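PDB 7LT2: cyclic GMP-AMP synthase-like receptor from Tribolium castaneum, which senses double-stranded RNA in the cytoplasm and answers by making the cyclic dinucleotide 2',3'-cGAMP from ATP and GTP in innate immune signalling. Local coordinates for residues 42-46 and 137-141; 52-57 and 245-249; 164-168 and 180-184; 175-179 and 191-195. All coordinates share one frame; numbering follows the deposited sequence.

Contact 1: residues 42-46 and 137-141; sequences QDPLF and WMESL
The side chains of Phe46 and Trp137 cross at about a right angle: the outer corner of the indole, CH2, pushes against the root of the phenylalanine side chain, 3.6 Å from Phe46 CB, and stands at the edge of the phenyl ring, near its plane. Leu141, one helical turn after Trp137, crosses Phe46 just as steeply, and its two methyl branches divide the work. CD2 rests 3.6 Å from Phe46 CG, while CD1 reaches the base of Asp43, 3.8 Å from its CB. With CG anti to the backbone N in both Trp137 (chi1 177°) and Leu141 (chi1 175°), the two side chains leave the helix together and hold Phe46 from neighbouring positions. Asp43 and Trp137 come at each other from opposite directions, and OD2 arrives at the indole edge, 3.4 Å from Trp137 CZ2, with the carboxylate plane turned 74° from the ring. The same OD2 accepts from Phe46 N at 2.8 Å as the N-cap of the helix that follows. OD1 is joined to the indole through a water that donates to it and accepts from Trp137 NE1, which gives the buried ring's N-H a polar partner at its edge. The contact thus packs the start of helix 44-49 against helix 131-147. Met39 of helix 18-42 and Ile75 and Leu77 of strand 70-77 close round Phe46, and Phe122 meets the Trp137 ring.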
loop_
_atom_site.group_PDB
_atom_site.type_symbol
_atom_site.label_atom_id
_atom_site.label_comp_id
_atom_site.label_asym_id
_atom_site.label_seq_id
_atom_site.Cartn_x
_atom_site.Cartn_y
_atom_site.Cartn_z
ATOM N N GLN A 42 17.913 -2.480 -19.917
ATOM C CA GLN A 42 19.138 -2.675 -19.154
ATOM C C GLN A 42 19.329 -4.097 -18.645
ATOM O O GLN A 42 20.407 -4.407 -18.128
ATOM C CB GLN A 42 19.168 -1.705 -17.964
ATOM C CG GLN A 42 19.236 -0.257 -18.391
ATOM C CD GLN A 42 20.402 -0.002 -19.319
ATOM O OE1 GLN A 42 21.560 -0.119 -18.919
ATOM N NE2 GLN A 42 20.104 0.327 -20.571
ATOM N N ASP A 43 18.324 -4.966 -18.775
ATOM C CA ASP A 43 18.447 -6.319 -18.250
ATOM C C ASP A 43 17.449 -7.261 -18.909
ATOM O O ASP A 43 16.248 -7.207 -18.612
ATOM C CB ASP A 43 18.249 -6.333 -16.735
ATOM C CG ASP A 43 18.700 -7.632 -16.108
ATOM O OD1 ASP A 43 19.926 -7.850 -16.012
ATOM O OD2 ASP A 43 17.835 -8.440 -15.717
ATOM N N PRO A 44 17.908 -8.149 -19.793
ATOM C CA PRO A 44 16.979 -9.103 -20.417
ATOM C C PRO A 44 16.258 -9.995 -19.420
ATOM O O PRO A 44 15.108 -10.374 -19.668
ATOM C CB PRO A 44 17.892 -9.917 -21.346
ATOM C CG PRO A 44 19.043 -9.000 -21.635
ATOM C CD PRO A 44 19.260 -8.221 -20.368
ATOM N N LEU A 45 16.897 -10.354 -18.305
ATOM C CA LEU A 45 16.218 -11.182 -17.313
ATOM C C LEU A 45 15.059 -10.429 -16.671
ATOM O O LEU A 45 13.995 -11.014 -16.433
ATOM C CB LEU A 45 17.209 -11.659 -16.250
ATOM C CG LEU A 45 16.643 -12.541 -15.130
ATOM C CD1 LEU A 45 15.837 -13.717 -15.672
ATOM C CD2 LEU A 45 17.779 -13.040 -14.234
ATOM N N PHE A 46 15.232 -9.130 -16.394
ATOM C CA PHE A 46 14.102 -8.351 -15.898
ATOM C C PHE A 46 12.989 -8.290 -16.929
ATOM O O PHE A 46 11.810 -8.422 -16.585
ATOM C CB PHE A 46 14.517 -6.930 -15.513
ATOM C CG PHE A 46 13.339 -6.022 -15.232
ATOM C CD1 PHE A 46 12.536 -6.236 -14.123
ATOM C CD2 PHE A 46 13.015 -4.985 -16.095
ATOM C CE1 PHE A 46 11.438 -5.417 -13.867
ATOM C CE2 PHE A 46 11.915 -4.163 -15.843
ATOM C CZ PHE A 46 11.133 -4.382 -14.728
ATOM N N TRP A 137 19.267 -7.136 -6.146
ATOM C CA TRP A 137 19.192 -7.196 -7.601
ATOM C C TRP A 137 18.405 -6.019 -8.158
ATOM O O TRP A 137 18.826 -5.388 -9.135
ATOM C CB TRP A 137 18.562 -8.520 -8.028
ATOM C CG TRP A 137 18.362 -8.675 -9.500
ATOM C CD1 TRP A 137 19.287 -9.088 -10.413
ATOM C CD2 TRP A 137 17.152 -8.449 -10.227
ATOM N NE1 TRP A 137 18.727 -9.125 -11.670
ATOM C CE2 TRP A 137 17.416 -8.741 -11.581
ATOM C CE3 TRP A 137 15.868 -8.036 -9.865
ATOM C CZ2 TRP A 137 16.447 -8.622 -12.573
ATOM C CZ3 TRP A 137 14.905 -7.915 -10.852
ATOM C CH2 TRP A 137 15.200 -8.210 -12.191
ATOM N N MET A 138 17.263 -5.698 -7.543
ATOM C CA MET A 138 16.457 -4.585 -8.034
ATOM C C MET A 138 17.166 -3.250 -7.820
ATOM O O MET A 138 17.138 -2.382 -8.697
ATOM C CB MET A 138 15.088 -4.589 -7.350
ATOM C CG MET A 138 14.179 -3.445 -7.765
ATOM S SD MET A 138 13.813 -3.448 -9.536
ATOM C CE MET A 138 12.718 -4.855 -9.662
ATOM N N GLU A 139 17.807 -3.072 -6.661
ATOM C CA GLU A 139 18.569 -1.853 -6.406
ATOM C C GLU A 139 19.647 -1.648 -7.466
ATOM O O GLU A 139 19.812 -0.544 -7.995
ATOM C CB GLU A 139 19.183 -1.914 -5.003
ATOM C CG GLU A 139 20.201 -0.834 -4.702
ATOM C CD GLU A 139 20.884 -1.042 -3.357
ATOM O OE1 GLU A 139 20.637 -2.083 -2.710
ATOM O OE2 GLU A 139 21.673 -0.163 -2.947
ATOM N N SER A 140 20.384 -2.713 -7.797
ATOM C CA SER A 140 21.405 -2.617 -8.835
ATOM C C SER A 140 20.795 -2.241 -10.182
ATOM O O SER A 140 21.325 -1.379 -10.894
ATOM C CB SER A 140 22.165 -3.943 -8.930
ATOM O OG SER A 140 23.047 -3.953 -10.034
ATOM N N LEU A 141 19.665 -2.859 -10.535
ATOM C CA LEU A 141 19.017 -2.560 -11.809
ATOM C C LEU A 141 18.516 -1.119 -11.858
ATOM O O LEU A 141 18.633 -0.449 -12.891
ATOM C CB LEU A 141 17.867 -3.538 -12.048
ATOM C CG LEU A 141 16.994 -3.317 -13.279
ATOM C CD1 LEU A 141 17.837 -3.244 -14.552
ATOM C CD2 LEU A 141 15.962 -4.423 -13.369
HETATM O O HOH W 1 20.140 -9.895 -14.146
#

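Contact 2: residues 52-57 and 245-249; sequences RVFYGG and QEQER
Arg249 grips the carbonyl oxygen of Tyr55 end-on with two nitrogens, NH2 at 2.8 Å and NH1 at 3.0 Å from Tyr55 O. The oxygen lies in the guanidinium plane and both donors lie in the carbonyl plane, so the fork points the guanidinium end squarely at the carbonyl, and the Arg249 NE salt bridge to Asp61 adds a second hold that would restrict its turning. The second ion pair joins Arg52 to Glu246: NH1 lies 3.2 Å from Glu246 OE1 and meets its syn lone pair, and NH2 adds a weak bond to the same oxygen. Arg52 NH2 is shared with Glu221, its stronger partner. Between these two polar grips lies Phe54. Its CZ sits 3.5 Å from Arg249 CZ, over one guanidinium face and offset toward the rim, with the planes only 15° apart. Gln245 CB comes within 3.6 Å of Phe54 CE2, and the aliphatic part of Glu246 slides past the ring in the opposite direction. A water accepts from Gly57 N at 2.9 Å and lies 3.0 Å from Gln245 OE1, while Gln245 NE2 bonds to Ser243. Gln245 to Glu248 are predicted by similarity to bind nucleotide, so this packing probably helps place the start of helix 245-251 beside the active site. Residues 52-56 of the strand run at 58° to residues 245-249 of the helix; strand 50-56 pairs through its backbone with strand 70-77, where Asp74 touches both Phe54 and Gln245.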
loop_
_atom_site.group_PDB
_atom_site.type_symbol
_atom_site.label_atom_id
_atom_site.label_comp_id
_atom_site.label_asym_id
_atom_site.label_seq_id
_atom_site.Cartn_x
_atom_site.Cartn_y
_atom_site.Cartn_z
ATOM N N ARG A 52 3.705 -7.107 -14.777
ATOM C CA ARG A 52 2.880 -5.909 -14.639
ATOM C C ARG A 52 3.261 -5.229 -13.332
ATOM O O ARG A 52 4.058 -5.751 -12.547
ATOM C CB ARG A 52 1.391 -6.254 -14.662
ATOM C CG ARG A 52 0.934 -7.095 -13.475
ATOM C CD ARG A 52 -0.506 -7.544 -13.636
ATOM N NE ARG A 52 -0.887 -8.570 -12.674
ATOM C CZ ARG A 52 -1.514 -8.331 -11.532
ATOM N NH1 ARG A 52 -1.810 -7.100 -11.150
ATOM N NH2 ARG A 52 -1.853 -9.352 -10.751
ATOM N N VAL A 53 2.673 -4.058 -13.096
ATOM C CA VAL A 53 2.856 -3.335 -11.844
ATOM C C VAL A 53 1.513 -3.236 -11.132
ATOM O O VAL A 53 0.444 -3.268 -11.754
ATOM C CB VAL A 53 3.465 -1.927 -12.047
ATOM C CG1 VAL A 53 4.822 -2.015 -12.738
ATOM C CG2 VAL A 53 2.511 -1.007 -12.830
ATOM N N PHE A 54 1.582 -3.128 -9.807
ATOM C CA PHE A 54 0.433 -2.826 -8.968
ATOM C C PHE A 54 0.766 -1.573 -8.177
ATOM O O PHE A 54 1.860 -1.468 -7.615
ATOM C CB PHE A 54 0.103 -3.990 -8.025
ATOM C CG PHE A 54 -1.011 -3.695 -7.063
ATOM C CD1 PHE A 54 -2.340 -3.812 -7.458
ATOM C CD2 PHE A 54 -0.734 -3.289 -5.766
ATOM C CE1 PHE A 54 -3.369 -3.538 -6.572
ATOM C CE2 PHE A 54 -1.763 -3.010 -4.877
ATOM C CZ PHE A 54 -3.080 -3.138 -5.286
ATOM N N TYR A 55 -0.164 -0.620 -8.144
ATOM C CA TYR A 55 0.053 0.633 -7.429
ATOM C C TYR A 55 -0.512 0.468 -6.021
ATOM O O TYR A 55 -1.727 0.374 -5.842
ATOM C CB TYR A 55 -0.598 1.799 -8.170
ATOM C CG TYR A 55 -0.212 1.895 -9.635
ATOM C CD1 TYR A 55 1.074 2.250 -10.017
ATOM C CD2 TYR A 55 -1.143 1.645 -10.633
ATOM C CE1 TYR A 55 1.428 2.343 -11.366
ATOM C CE2 TYR A 55 -0.807 1.737 -11.974
ATOM C CZ TYR A 55 0.481 2.081 -12.339
ATOM O OH TYR A 55 0.811 2.167 -13.677
ATOM N N GLY A 56 0.372 0.400 -5.029
ATOM C CA GLY A 56 -0.007 0.052 -3.673
ATOM C C GLY A 56 -0.010 1.264 -2.762
ATOM O O GLY A 56 0.773 2.196 -2.946
ATOM N N GLY A 57 -0.891 1.243 -1.771
ATOM C CA GLY A 57 -0.883 2.244 -0.720
ATOM C C GLY A 57 -2.232 2.926 -0.576
ATOM O O GLY A 57 -3.160 2.712 -1.345
ATOM N N GLN A 245 -3.501 -7.067 -1.541
ATOM C CA GLN A 245 -3.995 -5.701 -1.697
ATOM C C GLN A 245 -4.912 -5.551 -2.903
ATOM O O GLN A 245 -5.784 -4.677 -2.906
ATOM C CB GLN A 245 -2.831 -4.723 -1.838
ATOM C CG GLN A 245 -1.916 -4.622 -0.639
ATOM C CD GLN A 245 -0.696 -3.778 -0.950
ATOM O OE1 GLN A 245 -0.712 -2.559 -0.772
ATOM N NE2 GLN A 245 0.364 -4.422 -1.441
ATOM N N GLU A 246 -4.714 -6.355 -3.950
ATOM C CA GLU A 246 -5.613 -6.252 -5.092
ATOM C C GLU A 246 -7.020 -6.690 -4.711
ATOM O O GLU A 246 -8.005 -6.058 -5.115
ATOM C CB GLU A 246 -5.082 -7.072 -6.270
ATOM C CG GLU A 246 -5.715 -6.670 -7.603
ATOM C CD GLU A 246 -4.741 -6.748 -8.765
ATOM O OE1 GLU A 246 -3.749 -7.497 -8.664
ATOM O OE2 GLU A 246 -4.968 -6.054 -9.778
ATOM N N GLN A 247 -7.132 -7.746 -3.901
ATOM C CA GLN A 247 -8.437 -8.196 -3.426
ATOM C C GLN A 247 -9.019 -7.240 -2.389
ATOM O O GLN A 247 -10.229 -6.985 -2.390
ATOM C CB GLN A 247 -8.321 -9.605 -2.847
ATOM C CG GLN A 247 -8.073 -10.685 -3.899
ATOM C CD GLN A 247 -6.616 -10.787 -4.319
ATOM O OE1 GLN A 247 -5.719 -10.272 -3.643
ATOM N NE2 GLN A 247 -6.373 -11.460 -5.439
ATOM N N GLU A 248 -8.179 -6.714 -1.491
ATOM C CA GLU A 248 -8.660 -5.737 -0.513
ATOM C C GLU A 248 -9.250 -4.511 -1.198
ATOM O O GLU A 248 -10.249 -3.948 -0.731
ATOM C CB GLU A 248 -7.523 -5.319 0.424
ATOM C CG GLU A 248 -7.079 -6.401 1.391
ATOM C CD GLU A 248 -5.833 -6.018 2.178
ATOM O OE1 GLU A 248 -5.434 -4.836 2.140
ATOM O OE2 GLU A 248 -5.261 -6.901 2.847
ATOM N N ARG A 249 -8.637 -4.073 -2.297
ATOM C CA ARG A 249 -9.129 -2.888 -2.993
ATOM C C ARG A 249 -10.529 -3.116 -3.555
ATOM O O ARG A 249 -11.350 -2.193 -3.579
ATOM C CB ARG A 249 -8.152 -2.493 -4.105
ATOM C CG ARG A 249 -8.482 -1.161 -4.764
ATOM C CD ARG A 249 -7.301 -0.635 -5.548
ATOM N NE ARG A 249 -6.169 -0.311 -4.684
ATOM C CZ ARG A 249 -4.932 -0.118 -5.121
ATOM N NH1 ARG A 249 -4.633 -0.205 -6.405
ATOM N NH2 ARG A 249 -3.970 0.161 -4.243
HETATM O O HOH W 2 -2.994 -0.751 -1.333
#

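Contact 3: residues 164-168 and 180-184; sequences GTFHI and GISHS
His167 and Ser184 are brought together by the imidazole's first torsion, which sets CG anti to the carbonyl carbon (chi1 -75°) and lays one ring face against the end of the partner strand. Ser184 CA stands 3.8 Å above the ring centroid, only 5° from the normal, in a CH-pi contact. Phe166 and His183 both set CG anti to the carbonyl carbon as well, which sends the two rings off side by side in one direction. The rings meet obliquely, with planes at 45° and Phe166 CE1 3.5 Å from His183 ND1. A water at the edge of the His183 ring bridges ND1 to Thr165 O, to which it donates. The strands themselves are joined by the paired bonds of His167 and Ser182, N to O at 2.9 Å in both directions, which form an antiparallel hydrogen-bonded pair. Next to it, the non-hydrogen-bonded pair Ile168 and Ile181 puts both side chains on the face away from those of His167 and Ser182, with the two CG1 atoms 4.3 Å apart. Ser184 N closes the end with a bond to Thr165 O at 3.1 Å. The arrangement is the open end of the beta hairpin formed by strands 164-171 and 177-183. On its other edges, strand 164-171 pairs with strand 156-161, where Glu158 takes a hydrogen bond from His167 NE2, and strand 177-183 pairs with strand 188-200. Helix 18-42 lies against the face carrying the isoleucines: Val31 touches Phe166 and Ile168, and Leu28 touches Ile181.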
loop_
_atom_site.group_PDB
_atom_site.type_symbol
_atom_site.label_atom_id
_atom_site.label_comp_id
_atom_site.label_asym_id
_atom_site.label_seq_id
_atom_site.Cartn_x
_atom_site.Cartn_y
_atom_site.Cartn_z
ATOM N N GLY A 164 4.318 16.547 -20.143
ATOM C CA GLY A 164 5.358 17.547 -19.991
ATOM C C GLY A 164 6.697 16.980 -19.575
ATOM O O GLY A 164 7.034 15.843 -19.910
ATOM N N THR A 165 7.470 17.778 -18.846
ATOM C CA THR A 165 8.816 17.421 -18.420
ATOM C C THR A 165 8.843 17.268 -16.908
ATOM O O THR A 165 8.231 18.059 -16.183
ATOM C CB THR A 165 9.821 18.486 -18.860
ATOM O OG1 THR A 165 9.762 18.628 -20.285
ATOM C CG2 THR A 165 11.240 18.095 -18.455
ATOM N N PHE A 166 9.549 16.246 -16.436
ATOM C CA PHE A 166 9.544 15.914 -15.023
ATOM C C PHE A 166 10.956 15.616 -14.555
ATOM O O PHE A 166 11.825 15.229 -15.341
ATOM C CB PHE A 166 8.595 14.740 -14.757
ATOM C CG PHE A 166 7.191 15.046 -15.165
ATOM C CD1 PHE A 166 6.350 15.741 -14.309
ATOM C CD2 PHE A 166 6.742 14.734 -16.436
ATOM C CE1 PHE A 166 5.073 16.077 -14.703
ATOM C CE2 PHE A 166 5.465 15.061 -16.831
ATOM C CZ PHE A 166 4.630 15.733 -15.965
ATOM N N HIS A 167 11.174 15.836 -13.263
ATOM C CA HIS A 167 12.462 15.633 -12.624
ATOM C C HIS A 167 12.356 14.480 -11.641
ATOM O O HIS A 167 11.388 14.389 -10.878
ATOM C CB HIS A 167 12.923 16.900 -11.899
ATOM C CG HIS A 167 13.419 17.973 -12.815
ATOM N ND1 HIS A 167 13.760 19.234 -12.371
ATOM C CD2 HIS A 167 13.635 17.974 -14.151
ATOM C CE1 HIS A 167 14.163 19.964 -13.395
ATOM N NE2 HIS A 167 14.097 19.223 -14.487
ATOM N N ILE A 168 13.348 13.598 -11.661
ATOM C CA ILE A 168 13.378 12.441 -10.778
ATOM C C ILE A 168 14.648 12.510 -9.945
ATOM O O ILE A 168 15.762 12.521 -10.488
ATOM C CB ILE A 168 13.299 11.118 -11.553
ATOM C CG1 ILE A 168 11.934 10.974 -12.224
ATOM C CG2 ILE A 168 13.534 9.947 -10.619
ATOM C CD1 ILE A 168 11.765 9.656 -12.929
ATOM N N GLY A 180 11.810 10.280 -6.087
ATOM C CA GLY A 180 11.055 11.496 -5.846
ATOM C C GLY A 180 10.721 12.180 -7.158
ATOM O O GLY A 180 11.625 12.605 -7.881
ATOM N N ILE A 181 9.439 12.294 -7.493
ATOM C CA ILE A 181 9.013 12.786 -8.800
ATOM C C ILE A 181 8.452 14.193 -8.639
ATOM O O ILE A 181 7.557 14.422 -7.817
ATOM C CB ILE A 181 7.983 11.841 -9.443
ATOM C CG1 ILE A 181 8.605 10.449 -9.620
ATOM C CG2 ILE A 181 7.510 12.399 -10.786
ATOM C CD1 ILE A 181 7.635 9.378 -10.078
ATOM N N SER A 182 8.980 15.131 -9.424
ATOM C CA SER A 182 8.564 16.528 -9.385
ATOM C C SER A 182 8.306 17.037 -10.797
ATOM O O SER A 182 8.830 16.505 -11.778
ATOM C CB SER A 182 9.627 17.420 -8.723
ATOM O OG SER A 182 9.913 17.013 -7.396
ATOM N N HIS A 183 7.491 18.085 -10.894
ATOM C CA HIS A 183 7.430 18.848 -12.134
ATOM C C HIS A 183 8.789 19.487 -12.403
ATOM O O HIS A 183 9.522 19.841 -11.474
ATOM C CB HIS A 183 6.358 19.938 -12.046
ATOM C CG HIS A 183 4.967 19.409 -11.892
ATOM N ND1 HIS A 183 4.195 19.027 -12.966
ATOM C CD2 HIS A 183 4.209 19.198 -10.790
ATOM C CE1 HIS A 183 3.023 18.595 -12.533
ATOM N NE2 HIS A 183 3.006 18.691 -11.216
ATOM N N SER A 184 9.132 19.632 -13.688
ATOM C CA SER A 184 10.368 20.333 -14.027
ATOM C C SER A 184 10.349 21.779 -13.549
ATOM O O SER A 184 11.418 22.377 -13.378
ATOM C CB SER A 184 10.621 20.286 -15.537
ATOM O OG SER A 184 9.672 21.072 -16.239
HETATM O O HOH W 3 5.589 19.238 -15.522
#

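Contact 4: residues 175-179 and 191-195; sequences PAMTL and DVDLV
Thr178 reaches across to Asp193 with each atom of its short side chain. CB lies 3.4 Å from Asp193 OD1. From there the methyl CG2 turns toward Asp191, 3.8 Å from its CB, while OG1, set anti to the carbonyl carbon (chi1 -62°), donates to Asp193 OD1 over a short 2.6 Å. The hydroxyl comes from above the carboxylate, 40° out of its plane. In the backbone, the strands pair antiparallel: Leu179 N bonds to Val192 O at 2.7 Å and Val192 N to Leu179 O at 2.8 Å. On the face away from Thr178, Leu179 and Leu194 cross at about a right angle, Leu179 CG resting 3.8 Å from Leu194 CD1. Toward the start of the hairpin strand, a water accepts from Met177 N and donates to Leu194 O, bridging the two backbones. This part of the hairpin carries the polar pair Thr178 and Asp193 on one face and Leu179, Val192 and Leu194 on the other. Asp193 is a predicted ligand of the catalytic magnesium, by similarity, and its carboxylate lies next to Asp72, another such ligand. Thr178 would then be a second-shell residue, its bond to Asp193 OD1 probably helping to set the carboxylate's rotation.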
loop_
_atom_site.group_PDB
_atom_site.type_symbol
_atom_site.label_atom_id
_atom_site.label_comp_id
_atom_site.label_asym_id
_atom_site.label_seq_id
_atom_site.Cartn_x
_atom_site.Cartn_y
_atom_site.Cartn_z
ATOM N N PRO A 175 14.449 -0.777 2.236
ATOM C CA PRO A 175 14.800 -1.895 1.350
ATOM C C PRO A 175 14.679 -1.554 -0.124
ATOM O O PRO A 175 15.451 -2.073 -0.938
ATOM C CB PRO A 175 13.804 -2.990 1.760
ATOM C CG PRO A 175 13.364 -2.611 3.144
ATOM C CD PRO A 175 13.355 -1.117 3.160
ATOM N N ALA A 176 13.744 -0.689 -0.493
ATOM C CA ALA A 176 13.521 -0.335 -1.884
ATOM C C ALA A 176 14.015 1.077 -2.167
ATOM O O ALA A 176 13.961 1.959 -1.304
ATOM C CB ALA A 176 12.034 -0.452 -2.243
ATOM N N MET A 177 14.515 1.275 -3.384
ATOM C CA MET A 177 14.846 2.610 -3.859
ATOM C C MET A 177 13.597 3.476 -3.893
ATOM O O MET A 177 12.504 2.998 -4.199
ATOM C CB MET A 177 15.451 2.544 -5.262
ATOM C CG MET A 177 16.762 1.797 -5.342
ATOM S SD MET A 177 18.057 2.756 -4.554
ATOM C CE MET A 177 17.857 4.337 -5.378
ATOM N N THR A 178 13.764 4.759 -3.582
ATOM C CA THR A 178 12.700 5.748 -3.712
ATOM C C THR A 178 13.001 6.672 -4.882
ATOM O O THR A 178 14.123 7.172 -5.011
ATOM C CB THR A 178 12.551 6.577 -2.430
ATOM O OG1 THR A 178 12.195 5.722 -1.334
ATOM C CG2 THR A 178 11.483 7.671 -2.603
ATOM N N LEU A 179 12.004 6.895 -5.732
ATOM C CA LEU A 179 12.058 7.951 -6.735
ATOM C C LEU A 179 11.193 9.116 -6.271
ATOM O O LEU A 179 9.982 8.957 -6.088
ATOM C CB LEU A 179 11.570 7.458 -8.097
ATOM C CG LEU A 179 12.296 6.273 -8.738
ATOM C CD1 LEU A 179 11.778 6.032 -10.169
ATOM C CD2 LEU A 179 13.803 6.460 -8.735
ATOM N N ASP A 191 6.584 10.700 -3.916
ATOM C CA ASP A 191 7.646 9.702 -3.832
ATOM C C ASP A 191 7.088 8.335 -4.199
ATOM O O ASP A 191 5.941 8.012 -3.881
ATOM C CB ASP A 191 8.234 9.626 -2.417
ATOM C CG ASP A 191 9.046 10.848 -2.037
ATOM O OD1 ASP A 191 9.458 11.608 -2.933
ATOM O OD2 ASP A 191 9.294 11.032 -0.823
ATOM N N VAL A 192 7.909 7.515 -4.861
ATOM C CA VAL A 192 7.510 6.167 -5.258
ATOM C C VAL A 192 8.613 5.189 -4.876
ATOM O O VAL A 192 9.767 5.367 -5.276
ATOM C CB VAL A 192 7.223 6.074 -6.771
ATOM C CG1 VAL A 192 6.702 4.691 -7.132
ATOM C CG2 VAL A 192 6.219 7.145 -7.196
ATOM N N ASP A 193 8.257 4.152 -4.120
ATOM C CA ASP A 193 9.192 3.084 -3.779
ATOM C C ASP A 193 9.081 1.952 -4.796
ATOM O O ASP A 193 7.977 1.515 -5.135
ATOM C CB ASP A 193 8.930 2.560 -2.365
ATOM C CG ASP A 193 9.461 3.491 -1.288
ATOM O OD1 ASP A 193 9.889 4.618 -1.620
ATOM O OD2 ASP A 193 9.449 3.090 -0.105
ATOM N N LEU A 194 10.227 1.471 -5.274
ATOM C CA LEU A 194 10.265 0.469 -6.341
ATOM C C LEU A 194 10.491 -0.893 -5.692
ATOM O O LEU A 194 11.616 -1.242 -5.337
ATOM C CB LEU A 194 11.351 0.809 -7.353
ATOM C CG LEU A 194 11.352 2.251 -7.869
ATOM C CD1 LEU A 194 12.538 2.479 -8.799
ATOM C CD2 LEU A 194 10.044 2.582 -8.570
ATOM N N VAL A 195 9.412 -1.657 -5.534
ATOM C CA VAL A 195 9.399 -2.870 -4.719
ATOM C C VAL A 195 9.333 -4.089 -5.637
ATOM O O VAL A 195 8.341 -4.287 -6.349
ATOM C CB VAL A 195 8.216 -2.867 -3.739
ATOM C CG1 VAL A 195 8.269 -4.084 -2.831
ATOM C CG2 VAL A 195 8.190 -1.565 -2.931
HETATM O O HOH W 4 11.612 0.898 1.083
HETATM O O HOH W 5 14.403 -0.760 -5.424
#

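Overall arrangement
Contacts 1 and 4 are buried, whereas contacts 2 and 3 are partly buried; the centre of contact 2 is about 7 Å from the centre of the chain, and the centres of contacts 1 and 3 are more than 20 Å away. Contacts 3 and 4 share strand 177-183 and touch, Ile181 meeting Val192, so together they trace three adjacent strands of the sheet. Contact 1 reaches contact 4 through Met138 CG against Leu194 O. Contacts 1 and 2 interleave along the chain, helix 44-49 of the first leading directly into strand 50-56 of the second. Apolar side chains dominate contact 1, charged groups contact 2, backbone pairing contact 3, and contact 4 adds a predicted metal-binding carboxylate.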